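Local coordinates for amidase, hydantoinase/carbamoylase family (Paraburkholderia phymatum, PDB 6C0D) that probably hydrolyses N-carbamoyl-L-amino acids, as a homodimeric, metal-dependent amidase of the peptidase M20 family that binds zinc, at the interface of chains A and B. Sequence-based numbering; all coordinates share one arbitrary frame. Chains: chain A/B, Amidase, hydantoinase/carbamoylase family.

The interface of chains A and B. Residues chain A 198, 200-201, 364-365; chain B 231-232, 234-236.
B:Thr235, at the tip of a loop that follows strand 231-232, enters between two loops of chain A, one at A:Gly200 just beyond strand 189-198 and the other at A:Gly364 and A:Ala365. Its OG1 takes the crowded position between backbone N and carbonyl carbon (chi1 60°), which turns the hydroxyl toward A:Gly200 and the methyl, anti to the carbonyl carbon, toward A:Ala365. A:Gly200 CA lies 3.7 Å from B:Thr235 CB; with no side chain, the glycine lets the threonine pack directly against its backbone. On the other side the threonine methyl CG2 meets the flank of the A:Ala365 methyl CB end-on, at 3.8 Å. The same CG2 sits over one face of the B:His232 ring, toward its rim, so methyl and imidazole together border A:Ala365. The ring is anchored from its own chain: B:Gly234 N donates to B:His232 ND1 (2.9 Å) in the ring plane, which should fix its rotation and leave ND1 as the acceptor. Beside it, A:Gly364 CA passes 3.4 Å from B:Gly234 O, backbone against backbone. B:Thr236 OG1 braces the loop by donating to a carbonyl lone pair of B:His232 O (2.8 Å), and makes at most a weak bond to A:Gly200 O. This fit, made by close packing more than by strong hydrogen bonds and repeated by the two-fold, helps join the homodimer and brings a partner loop close to the segment after A:His196, a zinc ligand, so it may help shape the active site.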
ATOM      1  N   GLU A 198      30.892  -2.440   1.637  1.00 25.34           N
ATOM      2  CA  GLU A 198      29.770  -1.528   1.447  1.00 35.76           C
ATOM      3  C   GLU A 198      29.323  -1.609  -0.012  1.00 42.81           C
ATOM      4  O   GLU A 198      30.066  -1.205  -0.910  1.00 35.49           O
ATOM      5  CB  GLU A 198      30.151  -0.088   1.798  1.00 25.31           C
ATOM      6  CG  GLU A 198      28.916   0.778   1.848  1.00 35.76           C
ATOM      7  CD  GLU A 198      29.140   2.242   1.532  1.00 48.25           C
ATOM      8  OE1 GLU A 198      28.711   3.038   2.391  1.00 59.83           O
ATOM      9  OE2 GLU A 198      29.677   2.606   0.440  1.00 37.87           O
ATOM     10  N   GLY A 200      26.245  -0.171  -0.631  1.00 62.56           N
ATOM     11  CA  GLY A 200      25.232   0.876  -0.683  1.00 73.52           C
ATOM     12  C   GLY A 200      25.489   1.938  -1.734  1.00 67.37           C
ATOM     13  O   GLY A 200      24.565   2.369  -2.433  1.00 54.89           O
ATOM     14  N   GLY A 201      26.736   2.386  -1.852  1.00 39.33           N
ATOM     15  CA  GLY A 201      27.059   3.220  -2.987  1.00 46.33           C
ATOM     16  C   GLY A 201      28.009   4.382  -2.781  1.00 41.99           C
ATOM     17  O   GLY A 201      28.605   4.824  -3.762  1.00 54.26           O
ATOM     18  N   GLY A 364      26.280   3.828   7.044  1.00 22.31           N
ATOM     19  CA  GLY A 364      24.838   3.991   7.082  1.00 24.29           C
ATOM     20  C   GLY A 364      24.083   2.782   7.591  1.00 25.24           C
ATOM     21  O   GLY A 364      22.863   2.857   7.777  1.00 27.04           O
ATOM     22  N   ALA A 365      24.782   1.671   7.816  1.00 24.24           N
ATOM     23  CA  ALA A 365      24.178   0.428   8.281  1.00 28.50           C
ATOM     24  C   ALA A 365      24.724   0.064   9.658  1.00 24.17           C
ATOM     25  O   ALA A 365      25.797   0.517  10.047  1.00 24.21           O
ATOM     26  CB  ALA A 365      24.465  -0.725   7.309  1.00 28.75           C
TER
ATOM     27  N   ASN B 231      17.173   0.306  -3.213  1.00 21.92           N
ATOM     28  CA  ASN B 231      18.454   0.613  -2.579  1.00 20.42           C
ATOM     29  C   ASN B 231      18.311   0.454  -1.072  1.00 21.97           C
ATOM     30  O   ASN B 231      17.212   0.510  -0.517  1.00 19.74           O
ATOM     31  CB  ASN B 231      18.938   2.041  -2.877  1.00 20.34           C
ATOM     32  CG  ASN B 231      19.740   2.166  -4.161  1.00 27.78           C
ATOM     33  OD1 ASN B 231      19.349   2.908  -5.068  1.00 29.80           O
ATOM     34  ND2 ASN B 231      20.903   1.502  -4.219  1.00 26.44           N
ATOM     35  N   HIS B 232      19.447   0.255  -0.417  1.00 20.66           N
ATOM     36  CA  HIS B 232      19.479   0.201   1.039  1.00 20.34           C
ATOM     37  C   HIS B 232      19.196   1.598   1.588  1.00 18.52           C
ATOM     38  O   HIS B 232      19.879   2.560   1.221  1.00 20.46           O
ATOM     39  CB  HIS B 232      20.850  -0.315   1.473  1.00 21.30           C
ATOM     40  CG  HIS B 232      20.972  -0.584   2.943  1.00 27.62           C
ATOM     41  ND1 HIS B 232      20.805   0.398   3.896  1.00 27.44           N
ATOM     42  CD2 HIS B 232      21.290  -1.715   3.621  1.00 32.96           C
ATOM     43  CE1 HIS B 232      20.983  -0.123   5.100  1.00 31.66           C
ATOM     44  NE2 HIS B 232      21.276  -1.405   4.963  1.00 31.77           N
ATOM     45  N   GLY B 234      19.694   2.989   4.385  1.00 21.34           N
ATOM     46  CA  GLY B 234      20.672   3.573   5.290  1.00 20.68           C
ATOM     47  C   GLY B 234      21.955   3.966   4.575  1.00 22.89           C
ATOM     48  O   GLY B 234      22.531   5.023   4.832  1.00 22.87           O
ATOM     49  N   THR B 235      22.413   3.130   3.650  1.00 21.75           N
ATOM     50  CA  THR B 235      23.724   3.348   3.067  1.00 22.43           C
ATOM     51  C   THR B 235      23.689   4.179   1.791  1.00 24.06           C
ATOM     52  O   THR B 235      24.740   4.674   1.372  1.00 23.37           O
ATOM     53  CB  THR B 235      24.391   2.001   2.775  1.00 26.45           C
ATOM     54  OG1 THR B 235      23.576   1.278   1.859  1.00 29.65           O
ATOM     55  CG2 THR B 235      24.486   1.171   4.038  1.00 20.29           C
ATOM     56  N   THR B 236      22.514   4.350   1.167  1.00 19.11           N
ATOM     57  CA  THR B 236      22.415   5.036  -0.120  1.00 23.93           C
ATOM     58  C   THR B 236      22.221   6.538   0.070  1.00 22.70           C
ATOM     59  O   THR B 236      21.163   6.952   0.570  1.00 20.97           O
ATOM     60  CB  THR B 236      21.263   4.470  -0.939  1.00 20.88           C
ATOM     61  OG1 THR B 236      21.440   3.058  -1.066  1.00 22.36           O
ATOM     62  CG2 THR B 236      21.259   5.111  -2.353  1.00 21.24           C
TER